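Local coordinates for protein acetylglutamate kinase (Streptococcus mutans, PDB 3L86) that probably catalyses the ATP-dependent phosphorylation of N-acetyl-L-glutamate, an early step in the biosynthesis of arginine, at residues A143-K148 with D187-N192; K92-R97 with D149-V154; K216-N221 with T272-T277; L211-K216 with V264-N269. One frame throughout, in Å; residues are numbered along the deposited sequence.

The four contacts form two pairs, one at the acetylglutamate and one at the bound ADP. Contacts 1 and 2, centres 10 Å apart, line one part of the N-acetyl-L-glutamate pocket and are tied together by the backbone, Asn190 N lying 2.9 Å from Tyr153 O. Contacts 3 and 4, with centres 8 Å apart, share Lys216 and a water; here Thr274 N meets Ile266 O at 2.7 Å. Contact 4 reaches the beta-phosphate, and also the ribose and one side of the base, while contact 3 binds the adenine edge. The nearest atoms of contacts 1 and 4 are about 8 Å apart. Strands 188-190, 208-212 and 263-267 belong to one sheet.

Contact 1. Residues A143-K148 with D187-N192; sequences ADYLDK and DMLNIN. With NLG (N-acetyl-L-glutamate), chain C.
Leu189 meets Tyr145 with one methyl and the backbone of Asp144 with the other. The side chains of Leu189 and Tyr145 cross at about a right angle: CD2 of Leu189 approaches the ring obliquely and lies 3.7 Å from Tyr145 CE1, while Leu189 CD1 rests 3.6 Å from the carbonyl carbon of Asp144. One face of the Tyr145 ring is taken by the aliphatic end of Lys148, whose CE sits 3.4 Å above the ring centre. Near the ring hydroxyl the carboxylate plane of Asp187 is turned 63° from the ring, and its OD1 stays 4.0 Å from Tyr145 OH. Further in, Ile191 carries CG1 beside its own backbone N (chi1 -42°), which brings CD1 to 3.8 Å from Ala143 CB. Between Leu189 and Ile191, Asn190 faces the other way, and its ND2 donates to the acetyl oxygen O7 of N-acetyl-L-glutamate at 3.3 Å; Thr99 is a second partner of that amide. The strand bonds run to Tyr182 from Ala143 and to Gly181 from Leu189. Across this contact the two segments meet through apolar packing, without a direct hydrogen bond, which is consistent with a shape-fitted backing for the strand that carries Asn190.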
# COMPACT_ATOMS: atom_id res chain seq x y z
N ALA A 143 -11.41 -1.74 -10.31
CA ALA A 143 -10.55 -2.90 -10.59
C ALA A 143 -11.19 -3.95 -11.52
O ALA A 143 -12.38 -3.89 -11.79
CB ALA A 143 -10.17 -3.60 -9.25
N ASP A 144 -10.39 -4.91 -12.01
CA ASP A 144 -10.90 -6.11 -12.71
C ASP A 144 -10.13 -7.35 -12.20
O ASP A 144 -9.14 -7.20 -11.52
CB ASP A 144 -10.67 -5.97 -14.23
CG ASP A 144 -11.69 -6.74 -15.05
OD1 ASP A 144 -12.40 -7.67 -14.53
OD2 ASP A 144 -11.82 -6.36 -16.23
N TYR A 145 -10.60 -8.57 -12.52
CA TYR A 145 -9.97 -9.86 -12.07
C TYR A 145 -8.65 -10.02 -12.76
O TYR A 145 -8.58 -9.90 -13.98
CB TYR A 145 -10.87 -11.05 -12.47
CG TYR A 145 -12.21 -11.01 -11.77
CD1 TYR A 145 -12.38 -11.66 -10.59
CD2 TYR A 145 -13.28 -10.25 -12.29
CE1 TYR A 145 -13.61 -11.59 -9.90
CE2 TYR A 145 -14.50 -10.18 -11.60
CZ TYR A 145 -14.63 -10.88 -10.42
OH TYR A 145 -15.80 -10.89 -9.70
N LEU A 146 -7.63 -10.27 -12.00
CA LEU A 146 -6.34 -10.51 -12.52
C LEU A 146 -6.31 -11.76 -13.43
O LEU A 146 -5.76 -11.73 -14.46
CB LEU A 146 -5.32 -10.58 -11.38
CG LEU A 146 -3.83 -10.67 -11.70
CD1 LEU A 146 -3.36 -9.64 -12.72
CD2 LEU A 146 -2.92 -10.67 -10.49
N ASP A 147 -6.96 -12.83 -12.97
CA ASP A 147 -6.99 -14.18 -13.57
C ASP A 147 -7.81 -15.09 -12.69
O ASP A 147 -7.30 -15.74 -11.83
CB ASP A 147 -5.56 -14.75 -13.78
CG ASP A 147 -5.53 -16.19 -14.39
OD1 ASP A 147 -6.55 -16.80 -14.71
OD2 ASP A 147 -4.40 -16.66 -14.55
N LYS A 148 -9.10 -15.07 -12.92
CA LYS A 148 -10.07 -15.78 -12.09
C LYS A 148 -9.72 -17.21 -11.84
O LYS A 148 -9.75 -17.59 -10.75
CB LYS A 148 -11.49 -15.73 -12.66
CG LYS A 148 -12.45 -14.83 -12.08
CD LYS A 148 -13.72 -14.86 -12.91
CE LYS A 148 -14.67 -13.73 -12.63
NZ LYS A 148 -16.11 -13.98 -12.95
N ASP A 187 -18.75 -5.97 -7.68
CA ASP A 187 -18.19 -6.91 -6.74
C ASP A 187 -16.87 -6.40 -6.11
O ASP A 187 -16.00 -5.90 -6.83
CB ASP A 187 -17.97 -8.24 -7.47
CG ASP A 187 -19.33 -8.85 -7.95
OD1 ASP A 187 -19.41 -9.31 -9.08
OD2 ASP A 187 -20.32 -8.82 -7.18
N MET A 188 -16.73 -6.56 -4.79
CA MET A 188 -15.51 -6.26 -4.06
C MET A 188 -14.37 -7.23 -4.40
O MET A 188 -14.58 -8.43 -4.34
CB MET A 188 -15.77 -6.29 -2.55
CG MET A 188 -14.69 -5.47 -1.78
SD MET A 188 -14.68 -5.63 0.03
CE MET A 188 -16.05 -4.61 0.45
N LEU A 189 -13.15 -6.72 -4.67
CA LEU A 189 -11.96 -7.55 -4.99
C LEU A 189 -10.77 -7.27 -4.05
O LEU A 189 -10.63 -6.14 -3.58
CB LEU A 189 -11.49 -7.33 -6.46
CG LEU A 189 -12.50 -7.45 -7.61
CD1 LEU A 189 -11.81 -7.30 -9.01
CD2 LEU A 189 -13.25 -8.75 -7.55
N ASN A 190 -9.91 -8.27 -3.83
CA ASN A 190 -8.71 -8.18 -2.97
C ASN A 190 -7.55 -7.64 -3.84
O ASN A 190 -7.23 -8.27 -4.86
CB ASN A 190 -8.40 -9.58 -2.34
CG ASN A 190 -7.07 -9.63 -1.57
OD1 ASN A 190 -6.48 -8.59 -1.26
ND2 ASN A 190 -6.61 -10.85 -1.21
N ILE A 191 -6.97 -6.48 -3.48
CA ILE A 191 -5.86 -5.89 -4.28
C ILE A 191 -4.56 -5.92 -3.48
O ILE A 191 -4.57 -5.49 -2.35
CB ILE A 191 -6.08 -4.40 -4.61
CG1 ILE A 191 -7.52 -4.10 -5.01
CG2 ILE A 191 -4.98 -3.89 -5.70
CD1 ILE A 191 -7.97 -4.58 -6.35
N ASN A 192 -3.47 -6.50 -4.00
CA ASN A 192 -2.16 -6.42 -3.29
C ASN A 192 -1.89 -4.92 -2.92
O ASN A 192 -2.09 -4.06 -3.78
CB ASN A 192 -1.03 -6.91 -4.22
CG ASN A 192 0.36 -6.58 -3.68
OD1 ASN A 192 1.00 -5.62 -4.12
ND2 ASN A 192 0.82 -7.36 -2.73
CA NLG C . -3.18 -8.91 -0.63
C NLG C . -3.23 -9.64 -1.85
OXT NLG C . -2.54 -10.63 -2.12
O NLG C . -3.77 -9.49 -2.89
CB NLG C . -3.79 -7.73 0.16
CG NLG C . -3.15 -7.24 1.52
CD NLG C . -1.66 -6.72 1.68
OE1 NLG C . -1.08 -6.43 0.67
OE2 NLG C . -1.06 -6.62 2.76
C7 NLG C . -3.01 -10.43 1.15
C8 NLG C . -2.29 -10.75 2.06
O7 NLG C . -4.09 -10.89 0.87
N2 NLG C . -2.67 -9.51 0.33

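Contact 2. Residues K92-R97 with D149-V154; sequences KINGLR and DTYGYV. With NLG (N-acetyl-L-glutamate), chain C.
Tyr151 lays the edge of its ring against the turn of the 92-97 hairpin. Its CE1 comes 3.8 Å from Ile93 O, which lies near the ring plane, and 4.0 Å from Ile93 CB, while Leu96 CB approaches obliquely. One face of the ring is covered from its own helix by Thr150 CG2, which also touches Ile93 CD1. Beside it Val154 CG2 makes an unusually short, possibly strained approach to Arg97 O. A type I' beta turn from Ile93 to Leu96, closed by the paired backbone bonds of those two residues, makes 92-97 a short beta hairpin. The position of the hairpin is consistent with the lid over the acetylglutamate site known in relatives of this family. From strand 96-97 the backbone N of Arg97 donates almost straight (177°) to the substrate carboxylate oxygen OXT at 3.2 Å. The side chain of Arg97 then runs along the acetyl oxygen, packing as a whole on Ile79 and Met83 of helix 76-85. CB lies 3.6 Å from the acetyl oxygen O7 of N-acetyl-L-glutamate, and CG, anti to the backbone N, carries the chain on. CD comes to 3.4 Å from the same O7. There the bend at chi3 (-58°) turns NE onto it, giving a 2.6 Å bond from Arg97 NE to O7 at the edge of the guanidinium. Beyond CZ, NH1 is taken up by Asn80.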
# COMPACT_ATOMS: atom_id res chain seq x y z
N LYS A 92 -0.60 -18.88 -1.47
CA LYS A 92 -0.10 -17.78 -2.26
C LYS A 92 0.63 -18.28 -3.49
O LYS A 92 1.16 -19.37 -3.47
CB LYS A 92 0.79 -16.89 -1.43
CG LYS A 92 0.07 -15.77 -0.72
CD LYS A 92 0.58 -15.52 0.66
CE LYS A 92 0.31 -14.07 1.18
NZ LYS A 92 1.26 -13.36 2.08
N ILE A 93 0.63 -17.46 -4.53
CA ILE A 93 1.24 -17.79 -5.80
C ILE A 93 1.91 -16.53 -6.28
O ILE A 93 1.22 -15.53 -6.54
CB ILE A 93 0.19 -18.16 -6.85
CG1 ILE A 93 -0.51 -19.45 -6.46
CG2 ILE A 93 0.83 -18.31 -8.21
CD1 ILE A 93 -1.37 -20.05 -7.54
N ASN A 94 3.23 -16.56 -6.40
CA ASN A 94 3.93 -15.39 -6.92
C ASN A 94 3.71 -14.22 -5.96
O ASN A 94 3.53 -13.08 -6.39
CB ASN A 94 3.38 -15.04 -8.32
CG ASN A 94 3.86 -16.01 -9.43
OD1 ASN A 94 3.06 -16.45 -10.29
ND2 ASN A 94 5.16 -16.33 -9.43
N GLY A 95 3.71 -14.52 -4.67
CA GLY A 95 3.45 -13.53 -3.63
C GLY A 95 2.00 -12.98 -3.55
O GLY A 95 1.74 -12.10 -2.74
N LEU A 96 1.08 -13.51 -4.34
CA LEU A 96 -0.35 -13.05 -4.31
C LEU A 96 -1.28 -14.11 -3.71
O LEU A 96 -1.19 -15.28 -4.08
CB LEU A 96 -0.80 -12.66 -5.73
CG LEU A 96 0.06 -11.61 -6.44
CD1 LEU A 96 -0.41 -11.47 -7.88
CD2 LEU A 96 -0.01 -10.21 -5.74
N ARG A 97 -2.18 -13.72 -2.81
CA ARG A 97 -3.08 -14.69 -2.11
C ARG A 97 -4.20 -15.14 -3.04
O ARG A 97 -4.88 -14.28 -3.60
CB ARG A 97 -3.74 -14.03 -0.86
CG ARG A 97 -4.58 -14.96 0.10
CD ARG A 97 -5.38 -14.06 1.17
NE ARG A 97 -4.39 -13.27 1.89
CZ ARG A 97 -3.70 -13.73 2.94
NH1 ARG A 97 -3.96 -14.95 3.46
NH2 ARG A 97 -2.78 -12.97 3.49
N ASP A 149 -9.39 -17.98 -12.89
CA ASP A 149 -9.09 -19.43 -12.71
C ASP A 149 -7.86 -19.67 -11.82
O ASP A 149 -7.80 -20.63 -11.06
CB ASP A 149 -8.87 -20.14 -14.06
CG ASP A 149 -10.17 -20.47 -14.79
OD1 ASP A 149 -11.26 -20.43 -14.17
OD2 ASP A 149 -10.10 -20.73 -16.00
N THR A 150 -6.85 -18.81 -11.91
CA THR A 150 -5.71 -18.96 -11.00
C THR A 150 -5.84 -18.37 -9.58
O THR A 150 -5.44 -19.01 -8.62
CB THR A 150 -4.45 -18.41 -11.64
OG1 THR A 150 -4.29 -19.06 -12.93
CG2 THR A 150 -3.21 -18.74 -10.78
N TYR A 151 -6.35 -17.14 -9.46
CA TYR A 151 -6.33 -16.38 -8.20
C TYR A 151 -7.71 -16.14 -7.62
O TYR A 151 -7.80 -15.74 -6.46
CB TYR A 151 -5.70 -14.98 -8.37
CG TYR A 151 -4.28 -14.95 -8.91
CD1 TYR A 151 -3.18 -15.27 -8.12
CD2 TYR A 151 -4.07 -14.66 -10.23
CE1 TYR A 151 -1.85 -15.24 -8.68
CE2 TYR A 151 -2.80 -14.65 -10.77
CZ TYR A 151 -1.70 -14.94 -9.99
OH TYR A 151 -0.44 -14.91 -10.61
N GLY A 152 -8.80 -16.35 -8.38
CA GLY A 152 -10.11 -16.07 -7.78
C GLY A 152 -10.46 -14.57 -7.79
O GLY A 152 -10.34 -13.93 -8.83
N TYR A 153 -10.85 -14.02 -6.62
CA TYR A 153 -11.27 -12.62 -6.43
C TYR A 153 -10.11 -11.61 -6.19
O TYR A 153 -10.23 -10.71 -5.35
CB TYR A 153 -12.32 -12.53 -5.29
CG TYR A 153 -13.71 -12.91 -5.79
CD1 TYR A 153 -13.99 -14.20 -6.25
CD2 TYR A 153 -14.73 -11.96 -5.82
CE1 TYR A 153 -15.32 -14.52 -6.75
CE2 TYR A 153 -16.00 -12.27 -6.28
CZ TYR A 153 -16.29 -13.54 -6.76
OH TYR A 153 -17.58 -13.77 -7.23
N VAL A 154 -8.97 -11.83 -6.83
CA VAL A 154 -7.84 -10.88 -6.83
C VAL A 154 -7.95 -9.87 -7.98
O VAL A 154 -8.23 -10.25 -9.13
CB VAL A 154 -6.49 -11.64 -6.81
CG1 VAL A 154 -5.29 -10.69 -6.98
CG2 VAL A 154 -6.36 -12.38 -5.44
CA NLG C . -3.18 -8.91 -0.63
C NLG C . -3.23 -9.64 -1.85
OXT NLG C . -2.54 -10.63 -2.12
O NLG C . -3.77 -9.49 -2.89
CB NLG C . -3.79 -7.73 0.16
CG NLG C . -3.15 -7.24 1.52
CD NLG C . -1.66 -6.72 1.68
OE1 NLG C . -1.08 -6.43 0.67
OE2 NLG C . -1.06 -6.62 2.76
C7 NLG C . -3.01 -10.43 1.15
C8 NLG C . -2.29 -10.75 2.06
O7 NLG C . -4.09 -10.89 0.87
N2 NLG C . -2.67 -9.51 0.33

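Contact 3. Residues K216-N221 with T272-T277; sequences KGVLEN and TGTLIT. With ADP (adenosine-5'-diphosphate), chain B.
Thr274 holds OG1 beside its backbone N (chi1 -59°), which aims the hydroxyl across at the main chain of Val218. Val218 in turn sets CG1 anti to its own N (-178°) and thereby leaves CG2 to meet Thr274 CG2 at 4.1 Å, the two side chains crossing at about a right angle. The hydroxyl does the binding: Val218 N donates to Thr274 OG1 at 2.9 Å with an N-H...O angle of 156°, and the same oxygen has a second partner in Leu225 O. Gly217 lies close by, its CA 3.4 Å from Thr274 OG1. Just before these residues the segments approach through backbone alone, Gly273 CA making a CH...O contact of 3.4 Å with Lys216 O. A water 2.7 Å from Lys216 O also reaches Thr272 O. The hydroxyl probably helps to fix the main chain just before the residue that reads the base. Leu219 N donates nearly straight to adenine N1 at 3.1 Å, and adenine N6 returns a bond of 3.1 Å to Leu219 O, while Leu219 CG lies 3.8 Å from C2 of the ring. Backbone NH and CO pairing with adenine N1 and N6 is a common mode of adenine recognition; here both come from Leu219, at the base end of the nucleotide pocket of this amino acid kinase.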
# COMPACT_ATOMS: atom_id res chain seq x y z
N LYS A 216 14.55 -3.28 6.99
CA LYS A 216 15.22 -1.98 6.83
C LYS A 216 15.55 -1.49 5.42
O LYS A 216 15.89 -0.30 5.22
CB LYS A 216 16.45 -1.90 7.76
CG LYS A 216 15.97 -1.95 9.22
CD LYS A 216 17.04 -1.54 10.24
CE LYS A 216 16.45 -1.55 11.69
NZ LYS A 216 15.67 -0.31 12.10
N GLY A 217 15.35 -2.34 4.43
CA GLY A 217 15.64 -1.92 3.07
C GLY A 217 15.50 -3.18 2.24
O GLY A 217 14.99 -4.20 2.73
N VAL A 218 15.89 -3.11 0.96
CA VAL A 218 16.06 -4.31 0.15
C VAL A 218 17.46 -4.84 0.48
O VAL A 218 18.44 -4.12 0.36
CB VAL A 218 16.07 -3.93 -1.36
CG1 VAL A 218 16.19 -5.22 -2.24
CG2 VAL A 218 14.77 -3.13 -1.73
N LEU A 219 17.54 -6.11 0.86
CA LEU A 219 18.78 -6.70 1.35
C LEU A 219 19.44 -7.53 0.23
O LEU A 219 18.73 -8.17 -0.57
CB LEU A 219 18.45 -7.60 2.54
CG LEU A 219 17.53 -6.96 3.60
CD1 LEU A 219 17.35 -7.93 4.69
CD2 LEU A 219 18.15 -5.69 4.16
N GLU A 220 20.76 -7.44 0.12
CA GLU A 220 21.53 -8.21 -0.85
C GLU A 220 22.89 -8.51 -0.23
O GLU A 220 23.57 -7.58 0.23
CB GLU A 220 21.73 -7.46 -2.17
CG GLU A 220 22.36 -8.33 -3.32
CD GLU A 220 22.41 -7.59 -4.68
OE1 GLU A 220 21.97 -6.44 -4.71
OE2 GLU A 220 22.88 -8.16 -5.70
N ASN A 221 23.26 -9.80 -0.23
CA ASN A 221 24.56 -10.25 0.33
C ASN A 221 24.77 -9.75 1.74
O ASN A 221 25.87 -9.32 2.07
CB ASN A 221 25.74 -9.73 -0.51
CG ASN A 221 25.85 -10.44 -1.86
OD1 ASN A 221 26.17 -9.80 -2.87
ND2 ASN A 221 25.58 -11.73 -1.89
N THR A 272 14.66 6.92 6.08
CA THR A 272 15.87 6.14 5.65
C THR A 272 15.56 4.70 5.19
O THR A 272 14.52 4.11 5.59
CB THR A 272 16.93 6.11 6.79
OG1 THR A 272 16.45 5.34 7.90
CG2 THR A 272 17.26 7.56 7.25
N GLY A 273 16.42 4.12 4.35
CA GLY A 273 16.16 2.79 3.73
C GLY A 273 16.75 2.65 2.32
O GLY A 273 17.86 3.15 2.03
N THR A 274 16.08 1.96 1.43
CA THR A 274 16.61 1.89 0.06
C THR A 274 15.89 2.88 -0.86
O THR A 274 14.66 2.84 -0.95
CB THR A 274 16.39 0.47 -0.52
OG1 THR A 274 17.04 -0.52 0.29
CG2 THR A 274 16.84 0.40 -2.01
N LEU A 275 16.64 3.75 -1.56
CA LEU A 275 16.06 4.66 -2.55
C LEU A 275 16.03 4.14 -3.99
O LEU A 275 17.05 3.70 -4.51
CB LEU A 275 16.83 5.96 -2.58
CG LEU A 275 16.36 7.08 -1.69
CD1 LEU A 275 14.93 7.50 -2.04
CD2 LEU A 275 16.47 6.63 -0.27
N ILE A 276 14.87 4.23 -4.63
CA ILE A 276 14.67 3.79 -6.01
C ILE A 276 14.34 4.97 -6.92
O ILE A 276 13.45 5.82 -6.60
CB ILE A 276 13.55 2.74 -6.08
CG1 ILE A 276 13.97 1.46 -5.35
CG2 ILE A 276 13.18 2.44 -7.52
CD1 ILE A 276 12.84 0.48 -5.14
N THR A 277 15.04 5.13 -8.05
CA THR A 277 14.79 6.19 -9.03
C THR A 277 14.77 5.64 -10.45
O THR A 277 15.17 4.48 -10.68
CB THR A 277 15.79 7.32 -8.91
OG1 THR A 277 17.10 6.80 -9.15
CG2 THR A 277 15.73 7.91 -7.53
PB ADP B . 4.41 -5.98 3.92
O1B ADP B . 3.91 -5.83 2.51
O2B ADP B . 5.13 -4.74 4.48
O3B ADP B . 3.33 -6.42 4.84
PA ADP B . 5.72 -8.49 2.99
O1A ADP B . 6.05 -9.72 3.83
O2A ADP B . 4.61 -8.62 1.99
O3A ADP B . 5.52 -7.17 3.96
O5' ADP B . 7.12 -8.14 2.26
C5' ADP B . 8.29 -7.87 3.08
C4' ADP B . 9.12 -9.19 3.20
O4' ADP B . 9.75 -9.60 1.97
C3' ADP B . 10.28 -9.11 4.20
O3' ADP B . 9.75 -9.28 5.51
C2' ADP B . 11.14 -10.31 3.83
O2' ADP B . 10.65 -11.41 4.58
C1' ADP B . 10.75 -10.60 2.38
N9 ADP B . 11.93 -10.48 1.48
C8 ADP B . 12.19 -11.37 0.48
N7 ADP B . 13.30 -10.97 -0.20
C5 ADP B . 13.76 -9.85 0.40
C6 ADP B . 14.90 -8.95 0.23
N6 ADP B . 15.77 -9.13 -0.80
N1 ADP B . 15.02 -7.87 1.05
C2 ADP B . 14.16 -7.65 2.04
N3 ADP B . 13.10 -8.43 2.26
C4 ADP B . 12.86 -9.54 1.50
O HOH W 1 14.66 1.42 6.90

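Contact 4. Residues L211-K216 with V264-N269; sequences LMTNVK and VLIGDN. With ADP (adenosine-5'-diphosphate), chain B.
Leu211 and Ile266 pair as neighbours in parallel strands, and this end of the contact is compact. Leu211 N gives a 2.7 Å bond to Leu265 O, and Thr213 N reaches Gly267 O at 3.0 Å. The side chains of Leu211 and Ile266 lie side by side and point the same way, with Leu211 CD1 also 3.8 Å from Val264 CG1. Met212 turns to the opposite face, against the backbone of Asp268 and Asn269. Past the strand ends the segments part, and on the side of the exposed Lys216 they are joined by a salt bridge and by waters. Lys216 folds over at chi4 (-82°), and its NZ lies 2.8 Å from Asp268 OD2, on the syn side and 24° out of the carboxylate plane. Asp268 OD1 accepts from Asn269 ND2 at 3.0 Å, which helps to fix how the carboxylate is turned; Asn269 OD1 is held by the backbone N of Leu271 and of Thr272. One water, 2.9 Å from Thr213 O, bridges to Asp268 O; the water on Lys216 O also accepts from Asp268 N. Thr213 also faces the nucleotide: with OG1 anti to its backbone N (chi1 178°), the hydroxyl donates to O2B of the ADP beta-phosphate at 2.7 Å. In the sheet, strand 208-212 is flanked on its other edge by strand 38-43 and strand 263-267 by strand 274-277, while helix 193-203 packs on Leu211 and helix 246-258 on Val264.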
# COMPACT_ATOMS: atom_id res chain seq x y z
N LEU A 211 7.12 3.06 0.69
CA LEU A 211 6.59 1.74 0.93
C LEU A 211 7.13 1.22 2.29
O LEU A 211 8.24 0.62 2.38
CB LEU A 211 6.97 0.76 -0.25
CG LEU A 211 6.38 1.13 -1.63
CD1 LEU A 211 7.09 0.41 -2.79
CD2 LEU A 211 4.87 0.89 -1.76
N MET A 212 6.37 1.46 3.35
CA MET A 212 6.88 1.22 4.71
C MET A 212 6.51 -0.21 5.13
O MET A 212 5.35 -0.63 4.96
CB MET A 212 6.27 2.25 5.70
CG MET A 212 7.23 2.60 6.86
SD MET A 212 6.62 3.88 8.03
CE MET A 212 5.41 2.90 8.88
N THR A 213 7.49 -0.95 5.66
CA THR A 213 7.37 -2.37 5.82
C THR A 213 8.16 -2.78 7.09
O THR A 213 8.47 -1.91 7.96
CB THR A 213 7.89 -3.13 4.54
OG1 THR A 213 7.81 -4.56 4.74
CG2 THR A 213 9.32 -2.74 4.13
N ASN A 214 8.46 -4.08 7.24
CA ASN A 214 9.09 -4.53 8.48
C ASN A 214 10.52 -5.09 8.27
O ASN A 214 10.99 -6.01 9.00
CB ASN A 214 8.14 -5.49 9.25
CG ASN A 214 7.94 -6.81 8.55
OD1 ASN A 214 8.07 -6.90 7.33
ND2 ASN A 214 7.74 -7.88 9.34
N VAL A 215 11.21 -4.53 7.27
CA VAL A 215 12.62 -4.78 7.01
C VAL A 215 13.23 -3.42 6.74
O VAL A 215 12.52 -2.49 6.30
CB VAL A 215 12.84 -5.83 5.86
CG1 VAL A 215 12.17 -5.36 4.54
CG2 VAL A 215 14.28 -6.08 5.67
N LYS A 216 14.55 -3.28 6.99
CA LYS A 216 15.22 -1.98 6.83
C LYS A 216 15.55 -1.49 5.42
O LYS A 216 15.89 -0.30 5.22
CB LYS A 216 16.45 -1.90 7.76
CG LYS A 216 15.97 -1.95 9.22
CD LYS A 216 17.04 -1.54 10.24
CE LYS A 216 16.45 -1.55 11.69
NZ LYS A 216 15.67 -0.31 12.10
N VAL A 264 11.03 6.65 -4.92
CA VAL A 264 10.36 5.69 -4.03
C VAL A 264 11.33 5.23 -2.87
O VAL A 264 12.51 4.98 -3.11
CB VAL A 264 9.85 4.43 -4.83
CG1 VAL A 264 9.17 3.41 -3.88
CG2 VAL A 264 8.88 4.83 -5.90
N LEU A 265 10.85 5.17 -1.62
CA LEU A 265 11.64 4.65 -0.49
C LEU A 265 11.04 3.34 0.03
O LEU A 265 9.83 3.25 0.28
CB LEU A 265 11.66 5.69 0.63
CG LEU A 265 12.37 5.34 1.95
CD1 LEU A 265 13.91 5.26 1.65
CD2 LEU A 265 12.08 6.39 3.00
N ILE A 266 11.87 2.29 0.13
CA ILE A 266 11.54 1.04 0.82
C ILE A 266 12.38 0.92 2.15
O ILE A 266 13.64 0.94 2.11
CB ILE A 266 11.80 -0.18 -0.13
CG1 ILE A 266 10.82 -0.12 -1.32
CG2 ILE A 266 11.65 -1.55 0.62
CD1 ILE A 266 11.07 -1.19 -2.41
N GLY A 267 11.70 0.81 3.30
CA GLY A 267 12.36 0.68 4.64
C GLY A 267 11.32 0.60 5.79
O GLY A 267 10.11 0.45 5.55
N ASP A 268 11.77 0.68 7.03
CA ASP A 268 10.87 0.50 8.17
C ASP A 268 10.44 1.85 8.79
O ASP A 268 9.88 1.87 9.89
CB ASP A 268 11.48 -0.45 9.23
CG ASP A 268 12.60 0.19 10.10
OD1 ASP A 268 12.97 1.35 9.86
OD2 ASP A 268 13.10 -0.47 11.07
N ASN A 269 10.71 2.95 8.10
CA ASN A 269 10.38 4.30 8.63
C ASN A 269 10.13 5.29 7.48
O ASN A 269 10.26 4.92 6.31
CB ASN A 269 11.47 4.85 9.59
CG ASN A 269 12.83 5.13 8.89
OD1 ASN A 269 13.14 6.27 8.48
ND2 ASN A 269 13.68 4.07 8.80
PB ADP B . 4.41 -5.98 3.92
O1B ADP B . 3.91 -5.83 2.51
O2B ADP B . 5.13 -4.74 4.48
O3B ADP B . 3.33 -6.42 4.84
PA ADP B . 5.72 -8.49 2.99
O1A ADP B . 6.05 -9.72 3.83
O2A ADP B . 4.61 -8.62 1.99
O3A ADP B . 5.52 -7.17 3.96
O5' ADP B . 7.12 -8.14 2.26
C5' ADP B . 8.29 -7.87 3.08
C4' ADP B . 9.12 -9.19 3.20
O4' ADP B . 9.75 -9.60 1.97
C3' ADP B . 10.28 -9.11 4.20
O3' ADP B . 9.75 -9.28 5.51
C2' ADP B . 11.14 -10.31 3.83
O2' ADP B . 10.65 -11.41 4.58
C1' ADP B . 10.75 -10.60 2.38
N9 ADP B . 11.93 -10.48 1.48
C8 ADP B . 12.19 -11.37 0.48
N7 ADP B . 13.30 -10.97 -0.20
C5 ADP B . 13.76 -9.85 0.40
C6 ADP B . 14.90 -8.95 0.23
N6 ADP B . 15.77 -9.13 -0.80
N1 ADP B . 15.02 -7.87 1.05
C2 ADP B . 14.16 -7.65 2.04
N3 ADP B . 13.10 -8.43 2.26
C4 ADP B . 12.86 -9.54 1.50
O HOH W 2 8.03 -0.43 10.38
O HOH W 1 14.66 1.42 6.90